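Local structure of aspartate aminotransferase (Thermotoga maritima, 1O4S) at residues B[110-115]-B[270-275]; B[169-174]-B[204-209]; B[312-315]-B[319-322]; B[183-188]-B[363-368]. The protein catalyses the pyridoxal 5'-phosphate-dependent transfer of an amino group from L-aspartate to 2-oxoglutarate, giving oxaloacetate and L-glutamate. All coordinates share one frame; numbering follows the deposited sequence.

How the contacts relate
Contacts 1 and 4 both reach the cofactor, one at each end: the 110-115 segment of contact 1 binds the phosphate through backbone N-H groups, and Asn185 of contact 4 binds the phenolic oxygen O3. Their centres lie 26 Å apart, on opposite sides of the chain's centre, and along the sequence their segments alternate. Contact 3 is nested within the loop closed by contact 4 and is its near neighbour, with nearest atoms about 4 Å apart and the side chain of Phe320 about 10 Å from that of Arg365. Contact 2, nested within the loop of contact 1, is packing remote from the active site, its centre 25 Å from that of contact 1.

Contact 1: residues B[110-115]-B[270-275]; sequences AKQALF and KIQSHT. With PLP (pyridoxal-5'-phosphate), chain M.
Gln112 and Gln272 meet through their terminal amides, which cross with planes 62° apart. NE2 of Gln272 donates to OE1 of Gln112 at 3.0 Å, with a bent N-H...O angle of 143°. The donor stands above the carbonyl plane of Gln112, while the acceptor lies close to the amide plane of Gln272. Gln112 reaches this point because its CG is anti to the backbone N (chi1 -170°) and the chain runs extended beyond it. Both amides have further partners: Asn108 and Thr276 for Gln112, Asn116 and the carbonyl of Ser277 for Gln272. The buried polar groups are thus knitted into one network. The amide pair is the close part of the interface. Toward Thr275 the fit is looser, and a water takes a hydrogen bond from Gln112 NE2 at 3.0 Å and gives one to Thr275 OG1 at 2.8 Å. Thr275 OG1 is itself turned back onto Ile271 O, at 2.7 Å. A leucine in place of Gln112 would probably leave the Gln272 amide and the water each short of a polar partner. At the start of the 110-115 segment, the N-H groups of Ala110 and Lys111 bind the PLP phosphate. Helix 109-121 packs against helix 138-144 and strands 104-107 and 238-243, whereas helix 262-275 ends at the second subunit, whose Phe115 packs on Thr275.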
loop_
_atom_site.group_PDB
_atom_site.type_symbol
_atom_site.label_atom_id
_atom_site.label_comp_id
_atom_site.label_asym_id
_atom_site.label_seq_id
_atom_site.Cartn_x
_atom_site.Cartn_y
_atom_site.Cartn_z
ATOM N N ALA B 110 10.117 -1.940 0.921
ATOM C CA ALA B 110 10.693 -2.046 -0.412
ATOM C C ALA B 110 9.715 -2.685 -1.422
ATOM O O ALA B 110 9.798 -2.438 -2.608
ATOM C CB ALA B 110 12.012 -2.873 -0.361
ATOM N N LYS B 111 8.800 -3.522 -0.953
ATOM C CA LYS B 111 7.862 -4.156 -1.856
ATOM C C LYS B 111 7.013 -3.132 -2.640
ATOM O O LYS B 111 6.854 -3.266 -3.846
ATOM C CB LYS B 111 6.995 -5.159 -1.135
ATOM C CG LYS B 111 6.230 -6.037 -2.089
ATOM C CD LYS B 111 5.323 -7.044 -1.379
ATOM C CE LYS B 111 5.920 -8.409 -1.387
ATOM N NZ LYS B 111 4.933 -9.516 -1.116
ATOM N N GLN B 112 6.470 -2.127 -1.965
ATOM C CA GLN B 112 5.723 -1.101 -2.644
ATOM C C GLN B 112 6.648 -0.178 -3.436
ATOM O O GLN B 112 6.233 0.331 -4.462
ATOM C CB GLN B 112 4.827 -0.311 -1.662
ATOM C CG GLN B 112 3.821 0.621 -2.395
ATOM C CD GLN B 112 3.024 1.567 -1.487
ATOM O OE1 GLN B 112 3.420 1.872 -0.353
ATOM N NE2 GLN B 112 1.888 2.032 -2.000
ATOM N N ALA B 113 7.902 0.013 -3.028
ATOM C CA ALA B 113 8.816 0.779 -3.860
ATOM C C ALA B 113 8.980 0.086 -5.195
ATOM O O ALA B 113 8.954 0.750 -6.244
ATOM C CB ALA B 113 10.127 0.976 -3.213
ATOM N N LEU B 114 9.115 -1.241 -5.175
ATOM C CA LEU B 114 9.234 -2.025 -6.396
ATOM C C LEU B 114 7.959 -1.891 -7.251
ATOM O O LEU B 114 8.020 -1.593 -8.416
ATOM C CB LEU B 114 9.527 -3.496 -6.057
ATOM C CG LEU B 114 10.939 -3.811 -5.487
ATOM C CD1 LEU B 114 11.016 -5.011 -4.475
ATOM C CD2 LEU B 114 11.963 -4.036 -6.663
ATOM N N PHE B 115 6.796 -2.111 -6.654
ATOM C CA PHE B 115 5.557 -2.036 -7.386
ATOM C C PHE B 115 5.361 -0.658 -8.038
ATOM O O PHE B 115 4.997 -0.560 -9.221
ATOM C CB PHE B 115 4.385 -2.354 -6.465
ATOM C CG PHE B 115 3.064 -2.271 -7.148
ATOM C CD1 PHE B 115 2.147 -1.295 -6.805
ATOM C CD2 PHE B 115 2.735 -3.168 -8.155
ATOM C CE1 PHE B 115 0.917 -1.190 -7.471
ATOM C CE2 PHE B 115 1.506 -3.050 -8.826
ATOM C CZ PHE B 115 0.597 -2.068 -8.457
ATOM N N LYS B 270 3.216 10.098 -7.349
ATOM C CA LYS B 270 1.842 10.078 -7.805
ATOM C C LYS B 270 1.214 8.708 -7.592
ATOM O O LYS B 270 0.148 8.644 -7.075
ATOM C CB LYS B 270 1.753 10.481 -9.280
ATOM C CG LYS B 270 2.032 11.943 -9.521
ATOM C CD LYS B 270 2.027 12.247 -11.025
ATOM C CE LYS B 270 2.496 13.674 -11.309
ATOM N NZ LYS B 270 3.150 13.799 -12.655
ATOM N N ILE B 271 1.904 7.628 -7.952
ATOM C CA ILE B 271 1.417 6.283 -7.677
ATOM C C ILE B 271 1.134 6.120 -6.163
ATOM O O ILE B 271 0.067 5.653 -5.777
ATOM C CB ILE B 271 2.415 5.159 -8.128
ATOM C CG1 ILE B 271 2.864 5.290 -9.600
ATOM C CG2 ILE B 271 1.762 3.766 -7.933
ATOM C CD1 ILE B 271 1.744 5.239 -10.564
ATOM N N GLN B 272 2.116 6.491 -5.336
ATOM C CA GLN B 272 2.061 6.318 -3.883
ATOM C C GLN B 272 0.858 7.041 -3.358
ATOM O O GLN B 272 0.077 6.505 -2.581
ATOM C CB GLN B 272 3.347 6.860 -3.214
ATOM C CG GLN B 272 3.444 6.651 -1.678
ATOM C CD GLN B 272 3.641 5.214 -1.270
ATOM O OE1 GLN B 272 4.215 4.437 -2.003
ATOM N NE2 GLN B 272 3.211 4.877 -0.075
ATOM N N SER B 273 0.683 8.256 -3.858
ATOM C CA SER B 273 -0.338 9.141 -3.367
ATOM C C SER B 273 -1.763 8.601 -3.630
ATOM O O SER B 273 -2.647 8.694 -2.757
ATOM C CB SER B 273 -0.170 10.518 -4.014
ATOM O OG SER B 273 -1.221 11.349 -3.647
ATOM N N HIS B 274 -1.994 8.061 -4.828
ATOM C CA HIS B 274 -3.332 7.653 -5.194
ATOM C C HIS B 274 -3.672 6.234 -4.754
ATOM O O HIS B 274 -4.851 5.885 -4.725
ATOM C CB HIS B 274 -3.533 7.814 -6.695
ATOM C CG HIS B 274 -3.441 9.232 -7.149
ATOM N ND1 HIS B 274 -4.278 10.212 -6.660
ATOM C CD2 HIS B 274 -2.607 9.843 -8.023
ATOM C CE1 HIS B 274 -3.963 11.370 -7.210
ATOM N NE2 HIS B 274 -2.939 11.175 -8.026
ATOM N N THR B 275 -2.655 5.437 -4.429
ATOM C CA THR B 275 -2.867 4.030 -4.101
ATOM C C THR B 275 -3.062 3.790 -2.600
ATOM O O THR B 275 -4.069 3.235 -2.211
ATOM C CB THR B 275 -1.756 3.109 -4.657
ATOM O OG1 THR B 275 -0.462 3.550 -4.234
ATOM C CG2 THR B 275 -1.745 3.126 -6.210
HETATM N N1 PLP M . 13.302 -7.820 -1.984
HETATM C C2 PLP M . 13.693 -9.051 -1.495
HETATM C C2A PLP M . 14.425 -9.932 -2.464
HETATM C C3 PLP M . 13.383 -9.446 -0.183
HETATM O O3 PLP M . 13.747 -10.538 0.235
HETATM C C4 PLP M . 12.713 -8.560 0.675
HETATM C C4A PLP M . 12.395 -8.982 2.127
HETATM C C5 PLP M . 12.353 -7.301 0.134
HETATM C C6 PLP M . 12.650 -6.963 -1.185
HETATM C C5A PLP M . 11.629 -6.194 0.869
HETATM O O4P PLP M . 10.527 -6.395 1.737
HETATM P P PLP M . 9.859 -5.192 2.555
HETATM O O1P PLP M . 9.550 -5.873 3.837
HETATM O O2P PLP M . 10.801 -4.065 2.661
HETATM O O3P PLP M . 8.662 -4.963 1.718
HETATM O O HOH W 1 1.334 1.502 -4.879
#

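Contact 2: residues B[169-174]-B[204-209]; sequences GLLVGK and KKRNFY
Leu171 reaches across to Arg206 and Phe208, and its side chain meets a different part of them at each step. CB lies over the outer part of the guanidinium group, 4.0 Å from Arg206 NH2. Beyond CG the two methyls part company. CD1 sits over the same face of the guanidinium, 3.8 Å above its plane and displaced toward the rim, and also touches the aliphatic root of the arginine, 3.6 Å from CG of Arg206. The other methyl, CD2, turns to the phenylalanine and approaches CE2 of Phe208 obliquely at 3.5 Å. Arg206 can meet both CB and CD1 because its chain folds back on itself at chi2 (-65°) and chi3 (-49°). The leucine is buried, but the arginine that lies over it is exposed, and it also packs on Glu168. An alanine at Leu171 is likely to open a gap beside the Phe208 ring and strip the folded arginine of the methyl over its guanidinium face and beside its CG. Asn207, with positive phi, takes the chain out of the helix, and Phe208 packs back on Leu199, Leu202 and Ala203. Such packing belongs to the alternating helices and parallel strands of the large domain in this aminotransferase family: here the turn before strand 175-180 meets the end of helix 193-206, the connection to parallel strand 209-213.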
loop_
_atom_site.group_PDB
_atom_site.type_symbol
_atom_site.label_atom_id
_atom_site.label_comp_id
_atom_site.label_asym_id
_atom_site.label_seq_id
_atom_site.Cartn_x
_atom_site.Cartn_y
_atom_site.Cartn_z
ATOM N N GLY B 169 22.363 -9.548 -25.548
ATOM C CA GLY B 169 21.850 -10.429 -26.577
ATOM C C GLY B 169 20.343 -10.485 -26.587
ATOM O O GLY B 169 19.758 -10.650 -27.658
ATOM N N LEU B 170 19.728 -10.333 -25.406
ATOM C CA LEU B 170 18.263 -10.415 -25.236
ATOM C C LEU B 170 17.522 -9.097 -25.331
ATOM O O LEU B 170 16.308 -9.107 -25.411
ATOM C CB LEU B 170 17.891 -11.034 -23.875
ATOM C CG LEU B 170 18.347 -12.467 -23.576
ATOM C CD1 LEU B 170 17.828 -12.883 -22.205
ATOM C CD2 LEU B 170 17.902 -13.466 -24.671
ATOM N N LEU B 171 18.223 -7.971 -25.291
ATOM C CA LEU B 171 17.552 -6.673 -25.331
ATOM C C LEU B 171 16.744 -6.514 -26.618
ATOM O O LEU B 171 17.235 -6.783 -27.729
ATOM C CB LEU B 171 18.558 -5.524 -25.238
ATOM C CG LEU B 171 19.310 -5.352 -23.924
ATOM C CD1 LEU B 171 20.504 -4.469 -24.135
ATOM C CD2 LEU B 171 18.398 -4.767 -22.856
ATOM N N VAL B 172 15.504 -6.067 -26.461
ATOM C CA VAL B 172 14.669 -5.707 -27.600
ATOM C C VAL B 172 14.128 -4.280 -27.403
ATOM O O VAL B 172 14.433 -3.613 -26.389
ATOM C CB VAL B 172 13.566 -6.775 -27.846
ATOM C CG1 VAL B 172 14.166 -7.987 -28.518
ATOM C CG2 VAL B 172 12.902 -7.207 -26.543
ATOM N N GLY B 173 13.363 -3.790 -28.381
ATOM C CA GLY B 173 12.792 -2.446 -28.314
ATOM C C GLY B 173 11.890 -2.218 -27.103
ATOM O O GLY B 173 11.858 -1.142 -26.504
ATOM N N LYS B 174 11.154 -3.256 -26.745
ATOM C CA LYS B 174 10.177 -3.172 -25.670
ATOM C C LYS B 174 10.851 -3.262 -24.279
ATOM O O LYS B 174 10.240 -2.880 -23.300
ATOM C CB LYS B 174 9.093 -4.263 -25.859
ATOM C CG LYS B 174 9.475 -5.658 -25.322
ATOM C CD LYS B 174 8.840 -6.827 -26.107
ATOM C CE LYS B 174 7.432 -7.175 -25.631
ATOM N NZ LYS B 174 7.047 -8.582 -25.984
ATOM N N LYS B 204 22.749 3.144 -20.659
ATOM C CA LYS B 204 22.956 4.426 -21.359
ATOM C C LYS B 204 22.794 4.245 -22.883
ATOM O O LYS B 204 22.041 4.974 -23.533
ATOM C CB LYS B 204 24.353 5.002 -21.013
ATOM C CG LYS B 204 24.855 6.171 -21.916
ATOM C CD LYS B 204 24.973 7.543 -21.201
ATOM C CE LYS B 204 26.388 7.829 -20.642
ATOM N NZ LYS B 204 27.362 8.245 -21.710
ATOM N N LYS B 205 23.494 3.240 -23.404
ATOM C CA LYS B 205 23.519 2.861 -24.829
ATOM C C LYS B 205 22.161 2.416 -25.385
ATOM O O LYS B 205 21.699 2.928 -26.403
ATOM C CB LYS B 205 24.543 1.721 -24.980
ATOM C CG LYS B 205 24.718 1.060 -26.340
ATOM C CD LYS B 205 25.999 0.194 -26.275
ATOM C CE LYS B 205 25.979 -1.037 -27.193
ATOM N NZ LYS B 205 26.515 -0.760 -28.539
ATOM N N ARG B 206 21.535 1.465 -24.703
ATOM C CA ARG B 206 20.378 0.750 -25.228
ATOM C C ARG B 206 19.062 1.275 -24.636
ATOM O O ARG B 206 18.002 0.703 -24.888
ATOM C CB ARG B 206 20.532 -0.755 -24.975
ATOM C CG ARG B 206 21.819 -1.385 -25.577
ATOM C CD ARG B 206 21.895 -1.363 -27.107
ATOM N NE ARG B 206 20.659 -1.868 -27.711
ATOM C CZ ARG B 206 20.405 -3.147 -28.031
ATOM N NH1 ARG B 206 21.315 -4.113 -27.848
ATOM N NH2 ARG B 206 19.216 -3.460 -28.544
ATOM N N ASN B 207 19.155 2.346 -23.841
ATOM C CA ASN B 207 18.005 3.095 -23.311
ATOM C C ASN B 207 17.024 2.334 -22.395
ATOM O O ASN B 207 15.850 2.194 -22.715
ATOM C CB ASN B 207 17.241 3.732 -24.478
ATOM C CG ASN B 207 16.278 4.806 -24.028
ATOM O OD1 ASN B 207 16.486 5.444 -22.994
ATOM N ND2 ASN B 207 15.213 5.016 -24.807
ATOM N N PHE B 208 17.513 1.848 -21.257
ATOM C CA PHE B 208 16.649 1.205 -20.276
ATOM C C PHE B 208 17.063 1.579 -18.850
ATOM O O PHE B 208 18.179 2.042 -18.625
ATOM C CB PHE B 208 16.586 -0.333 -20.473
ATOM C CG PHE B 208 17.902 -1.066 -20.238
ATOM C CD1 PHE B 208 18.301 -1.433 -18.959
ATOM C CD2 PHE B 208 18.723 -1.426 -21.317
ATOM C CE1 PHE B 208 19.505 -2.125 -18.745
ATOM C CE2 PHE B 208 19.932 -2.125 -21.112
ATOM C CZ PHE B 208 20.321 -2.470 -19.830
ATOM N N TYR B 209 16.140 1.383 -17.911
ATOM C CA TYR B 209 16.367 1.651 -16.490
ATOM C C TYR B 209 16.931 0.445 -15.798
ATOM O O TYR B 209 16.582 -0.699 -16.133
ATOM C CB TYR B 209 15.069 2.001 -15.775
ATOM C CG TYR B 209 14.548 3.362 -16.101
ATOM C CD1 TYR B 209 15.038 4.480 -15.451
ATOM C CD2 TYR B 209 13.540 3.535 -17.059
ATOM C CE1 TYR B 209 14.564 5.741 -15.755
ATOM C CE2 TYR B 209 13.033 4.803 -17.362
ATOM C CZ TYR B 209 13.557 5.903 -16.707
ATOM O OH TYR B 209 13.088 7.176 -17.002
#

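Contact 3: residues B[312-315]-B[319-322]; sequences RLKK and KFVE
Leu313 and Lys314, in the last turn of helix 296-315, meet Phe320 in the irregular 319-322 segment, which follows after three intervening residues. The backbones come nearest at Lys314 and Lys319, whose CA atoms are 7.1 Å apart; the chain has turned back beside the helix it has just left. Phe320 is nearly fully extended (phi -171°, psi 164°) and points its CB toward that helix. With chi1 at 61°, its CG stands between its own backbone N and carbonyl carbon, and the outer end of the ring meets the helix. CE2 of Phe320 approaches CB of Leu313 obliquely at 3.5 Å, the main apolar touch. The ring edge also meets helix backbone: Lys314 N lies near the ring plane, 3.8 Å from Phe320 CE2. The lysine contributes the root of its chain, with Lys314 CG 4.0 Å from Phe320 CZ, while the rest of its chain runs off from the ring. The ring is therefore packed against both side chain and main chain of the helix. Farther along the loop, Glu322 makes a weak, long ion pair with Lys306. Between helix 296-315 and strand 328-332, Phe320 touches Val310 on the helix and Leu329 and Phe331 on the strand, while Leu313 also touches Leu329 and Leu379 of helix 372-386.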
loop_
_atom_site.group_PDB
_atom_site.type_symbol
_atom_site.label_atom_id
_atom_site.label_comp_id
_atom_site.label_asym_id
_atom_site.label_seq_id
_atom_site.Cartn_x
_atom_site.Cartn_y
_atom_site.Cartn_z
ATOM N N ARG B 312 29.113 -26.657 7.951
ATOM C CA ARG B 312 28.359 -27.868 8.204
ATOM C C ARG B 312 27.904 -28.582 6.922
ATOM O O ARG B 312 28.055 -29.805 6.794
ATOM C CB ARG B 312 27.159 -27.531 9.069
ATOM C CG ARG B 312 26.523 -28.702 9.692
ATOM C CD ARG B 312 27.381 -29.405 10.719
ATOM N NE ARG B 312 26.517 -29.651 11.858
ATOM C CZ ARG B 312 25.629 -30.639 11.961
ATOM N NH1 ARG B 312 25.504 -31.575 11.025
ATOM N NH2 ARG B 312 24.878 -30.700 13.049
ATOM N N LEU B 313 27.399 -27.814 5.965
ATOM C CA LEU B 313 26.830 -28.375 4.748
ATOM C C LEU B 313 27.902 -28.922 3.818
ATOM O O LEU B 313 27.684 -29.957 3.202
ATOM C CB LEU B 313 25.967 -27.347 4.010
ATOM C CG LEU B 313 24.586 -27.147 4.626
ATOM C CD1 LEU B 313 23.871 -25.964 3.983
ATOM C CD2 LEU B 313 23.736 -28.414 4.532
ATOM N N LYS B 314 29.014 -28.197 3.697
ATOM C CA LYS B 314 30.233 -28.665 3.021
ATOM C C LYS B 314 30.625 -30.081 3.488
ATOM O O LYS B 314 30.790 -31.003 2.677
ATOM C CB LYS B 314 31.421 -27.720 3.310
ATOM C CG LYS B 314 31.512 -26.458 2.440
ATOM C CD LYS B 314 32.967 -25.884 2.381
ATOM C CE LYS B 314 33.907 -26.699 1.436
ATOM N NZ LYS B 314 35.297 -26.132 1.257
ATOM N N LYS B 315 30.760 -30.209 4.806
ATOM C CA LYS B 315 31.064 -31.456 5.512
ATOM C C LYS B 315 30.109 -32.616 5.164
ATOM O O LYS B 315 30.549 -33.750 5.015
ATOM C CB LYS B 315 31.057 -31.147 7.023
ATOM C CG LYS B 315 31.188 -32.311 7.999
ATOM C CD LYS B 315 31.479 -31.743 9.426
ATOM C CE LYS B 315 30.910 -32.600 10.582
ATOM N NZ LYS B 315 30.180 -31.729 11.585
ATOM N N LYS B 319 25.939 -29.475 -1.997
ATOM C CA LYS B 319 26.453 -28.543 -3.006
ATOM C C LYS B 319 25.695 -27.221 -3.025
ATOM O O LYS B 319 24.476 -27.200 -3.049
ATOM C CB LYS B 319 26.395 -29.173 -4.393
ATOM C CG LYS B 319 27.463 -30.231 -4.667
ATOM C CD LYS B 319 27.457 -30.600 -6.165
ATOM C CE LYS B 319 28.383 -31.774 -6.488
ATOM N NZ LYS B 319 28.218 -32.189 -7.912
ATOM N N PHE B 320 26.441 -26.121 -3.051
ATOM C CA PHE B 320 25.864 -24.779 -3.014
ATOM C C PHE B 320 26.952 -23.735 -3.274
ATOM O O PHE B 320 28.144 -24.022 -3.158
ATOM C CB PHE B 320 25.213 -24.497 -1.638
ATOM C CG PHE B 320 26.192 -24.566 -0.494
ATOM C CD1 PHE B 320 26.869 -23.424 -0.074
ATOM C CD2 PHE B 320 26.492 -25.784 0.114
ATOM C CE1 PHE B 320 27.790 -23.486 0.941
ATOM C CE2 PHE B 320 27.416 -25.853 1.152
ATOM C CZ PHE B 320 28.065 -24.698 1.569
ATOM N N VAL B 321 26.511 -22.520 -3.584
ATOM C CA VAL B 321 27.367 -21.345 -3.651
ATOM C C VAL B 321 27.347 -20.661 -2.268
ATOM O O VAL B 321 26.288 -20.433 -1.681
ATOM C CB VAL B 321 26.871 -20.364 -4.749
ATOM C CG1 VAL B 321 27.823 -19.176 -4.905
ATOM C CG2 VAL B 321 26.717 -21.095 -6.107
ATOM N N GLU B 322 28.529 -20.386 -1.732
ATOM C CA GLU B 322 28.663 -19.789 -0.422
ATOM C C GLU B 322 28.003 -18.414 -0.466
ATOM O O GLU B 322 28.409 -17.581 -1.264
ATOM C CB GLU B 322 30.148 -19.675 -0.059
ATOM C CG GLU B 322 30.443 -19.157 1.348
ATOM C CD GLU B 322 31.940 -19.145 1.661
ATOM O OE1 GLU B 322 32.680 -19.977 1.091
ATOM O OE2 GLU B 322 32.382 -18.301 2.474
#

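Contact 4: residues B[183-188]-B[363-368]; sequences PNNPTG and FVRLSF. With PLP (pyridoxal-5'-phosphate), chain M; SO4 (sulfate ion), chain K.
Asn185 and Arg365 cross at about a right angle, their amide and guanidinium planes 37° apart. NH1 of Arg365 reaches OD1 of Asn185 at 2.8 Å, arriving in the carbonyl plane on a lone pair, although the N-H...O angle is bent to 131°. The asparagine's CG is anti to its own backbone nitrogen (chi1 -180°), which carries the amide up between cofactor and arginine. Its ND2 can then donate two ways: to PLP O3 at 2.9 Å and to sulfate O1 at 2.8 Å. The guanidinium presents its edge to the sulfate, with NH1 bonded to O1 and NH2 to O3, the latter at 3.0 Å and nearly straight. This ion, probably from the crystallisation liquor, sits where both residues are inferred by similarity to bind L-aspartate, so it may mark the place of a substrate carboxylate. Below the polar end, the arginine's CD packs on Pro186 CB at 3.4 Å; a cis peptide precedes that proline. Asn184 OD1 closes the turn that contains Asn185 and Pro186, accepting from Thr187 N, as in an Asx motif, and from Thr187 OG1 on the opposite face of its plane. Trp135 and Tyr216 also touch Asn185. The 183-188 loop joins strand 175-180 of the seven-stranded sheet to helix 193-206, and Arg365 reaches it from strand 363-367, which lies between strands 350-354 and 328-332 of the smaller sheet.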
loop_
_atom_site.group_PDB
_atom_site.type_symbol
_atom_site.label_atom_id
_atom_site.label_comp_id
_atom_site.label_asym_id
_atom_site.label_seq_id
_atom_site.Cartn_x
_atom_site.Cartn_y
_atom_site.Cartn_z
ATOM N N PRO B 183 22.583 -7.863 -2.512
ATOM C CA PRO B 183 22.627 -9.336 -2.344
ATOM C C PRO B 183 21.319 -10.068 -2.624
ATOM O O PRO B 183 20.207 -9.542 -2.420
ATOM C CB PRO B 183 23.026 -9.527 -0.860
ATOM C CG PRO B 183 23.607 -8.196 -0.428
ATOM C CD PRO B 183 22.871 -7.155 -1.247
ATOM N N ASN B 184 21.453 -11.305 -3.072
ATOM C CA ASN B 184 20.367 -12.002 -3.745
ATOM C C ASN B 184 19.544 -12.864 -2.808
ATOM O O ASN B 184 20.071 -13.542 -1.940
ATOM C CB ASN B 184 20.935 -12.874 -4.868
ATOM C CG ASN B 184 19.860 -13.520 -5.698
ATOM O OD1 ASN B 184 19.638 -14.730 -5.617
ATOM N ND2 ASN B 184 19.172 -12.715 -6.502
ATOM N N ASN B 185 18.231 -12.791 -2.987
ATOM C CA ASN B 185 17.313 -13.759 -2.431
ATOM C C ASN B 185 16.851 -14.592 -3.654
ATOM O O ASN B 185 16.222 -14.013 -4.558
ATOM C CB ASN B 185 16.155 -13.005 -1.773
ATOM C CG ASN B 185 15.128 -13.912 -1.154
ATOM O OD1 ASN B 185 15.185 -15.123 -1.292
ATOM N ND2 ASN B 185 14.179 -13.320 -0.434
ATOM N N PRO B 186 17.035 -15.923 -3.695
ATOM C CA PRO B 186 17.392 -16.813 -2.571
ATOM C C PRO B 186 18.825 -17.324 -2.427
ATOM O O PRO B 186 19.048 -18.146 -1.558
ATOM C CB PRO B 186 16.525 -18.023 -2.876
ATOM C CG PRO B 186 16.648 -18.144 -4.397
ATOM C CD PRO B 186 16.734 -16.711 -4.910
ATOM N N THR B 187 19.765 -16.859 -3.232
ATOM C CA THR B 187 21.072 -17.502 -3.300
ATOM C C THR B 187 22.087 -16.930 -2.347
ATOM O O THR B 187 23.057 -17.585 -2.035
ATOM C CB THR B 187 21.673 -17.448 -4.707
ATOM O OG1 THR B 187 21.891 -16.090 -5.106
ATOM C CG2 THR B 187 20.745 -18.070 -5.763
ATOM N N GLY B 188 21.883 -15.694 -1.919
ATOM C CA GLY B 188 22.857 -14.983 -1.142
ATOM C C GLY B 188 24.056 -14.475 -1.886
ATOM O O GLY B 188 24.979 -14.027 -1.249
ATOM N N PHE B 363 16.722 -27.363 -6.272
ATOM C CA PHE B 363 17.391 -26.623 -5.207
ATOM C C PHE B 363 16.398 -26.405 -4.088
ATOM O O PHE B 363 15.188 -26.525 -4.269
ATOM C CB PHE B 363 17.884 -25.266 -5.711
ATOM C CG PHE B 363 19.124 -25.338 -6.566
ATOM C CD1 PHE B 363 19.028 -25.524 -7.954
ATOM C CD2 PHE B 363 20.383 -25.194 -5.991
ATOM C CE1 PHE B 363 20.176 -25.573 -8.757
ATOM C CE2 PHE B 363 21.541 -25.242 -6.777
ATOM C CZ PHE B 363 21.447 -25.443 -8.163
ATOM N N VAL B 364 16.918 -26.072 -2.925
ATOM C CA VAL B 364 16.087 -25.740 -1.751
ATOM C C VAL B 364 16.716 -24.498 -1.060
ATOM O O VAL B 364 17.932 -24.305 -1.136
ATOM C CB VAL B 364 15.951 -27.041 -0.912
ATOM C CG1 VAL B 364 16.148 -26.847 0.509
ATOM C CG2 VAL B 364 14.637 -27.765 -1.232
ATOM N N ARG B 365 15.882 -23.631 -0.464
ATOM C CA ARG B 365 16.349 -22.449 0.263
ATOM C C ARG B 365 16.200 -22.646 1.759
ATOM O O ARG B 365 15.113 -22.925 2.248
ATOM C CB ARG B 365 15.580 -21.184 -0.132
ATOM C CG ARG B 365 16.231 -19.924 0.363
ATOM C CD ARG B 365 15.394 -18.709 0.223
ATOM N NE ARG B 365 14.345 -18.633 1.229
ATOM C CZ ARG B 365 13.459 -17.651 1.273
ATOM N NH1 ARG B 365 13.515 -16.673 0.380
ATOM N NH2 ARG B 365 12.517 -17.649 2.214
ATOM N N LEU B 366 17.327 -22.497 2.449
ATOM C CA LEU B 366 17.416 -22.534 3.893
ATOM C C LEU B 366 17.691 -21.102 4.428
ATOM O O LEU B 366 18.564 -20.373 3.959
ATOM C CB LEU B 366 18.489 -23.564 4.297
ATOM C CG LEU B 366 18.843 -23.730 5.779
ATOM C CD1 LEU B 366 19.531 -25.051 6.007
ATOM C CD2 LEU B 366 19.720 -22.562 6.306
ATOM N N SER B 367 16.897 -20.674 5.391
ATOM C CA SER B 367 17.123 -19.388 6.036
ATOM C C SER B 367 17.837 -19.632 7.324
ATOM O O SER B 367 17.512 -20.586 8.055
ATOM C CB SER B 367 15.797 -18.666 6.350
ATOM O OG SER B 367 15.086 -18.487 5.152
ATOM N N PHE B 368 18.807 -18.786 7.620
ATOM C CA PHE B 368 19.477 -18.909 8.900
ATOM C C PHE B 368 19.181 -17.712 9.836
ATOM O O PHE B 368 20.072 -17.159 10.511
ATOM C CB PHE B 368 20.963 -19.236 8.739
ATOM C CG PHE B 368 21.698 -18.386 7.759
ATOM C CD1 PHE B 368 22.270 -17.180 8.152
ATOM C CD2 PHE B 368 21.875 -18.822 6.442
ATOM C CE1 PHE B 368 23.003 -16.429 7.264
ATOM C CE2 PHE B 368 22.590 -18.070 5.552
ATOM C CZ PHE B 368 23.160 -16.865 5.968
HETATM N N1 PLP M . 13.302 -7.820 -1.984
HETATM C C2 PLP M . 13.693 -9.051 -1.495
HETATM C C2A PLP M . 14.425 -9.932 -2.464
HETATM C C3 PLP M . 13.383 -9.446 -0.183
HETATM O O3 PLP M . 13.747 -10.538 0.235
HETATM C C4 PLP M . 12.713 -8.560 0.675
HETATM C C4A PLP M . 12.395 -8.982 2.127
HETATM C C5 PLP M . 12.353 -7.301 0.134
HETATM C C6 PLP M . 12.650 -6.963 -1.185
HETATM C C5A PLP M . 11.629 -6.194 0.869
HETATM O O4P PLP M . 10.527 -6.395 1.737
HETATM P P PLP M . 9.859 -5.192 2.555
HETATM O O1P PLP M . 9.550 -5.873 3.837
HETATM O O2P PLP M . 10.801 -4.065 2.661
HETATM O O3P PLP M . 8.662 -4.963 1.718
HETATM S S SO4 K . 10.521 -14.690 1.105
HETATM O O1 SO4 K . 11.935 -14.328 0.931
HETATM O O2 SO4 K . 10.038 -15.144 -0.205
HETATM O O3 SO4 K . 10.264 -15.706 2.152
HETATM O O4 SO4 K . 9.832 -13.491 1.550
#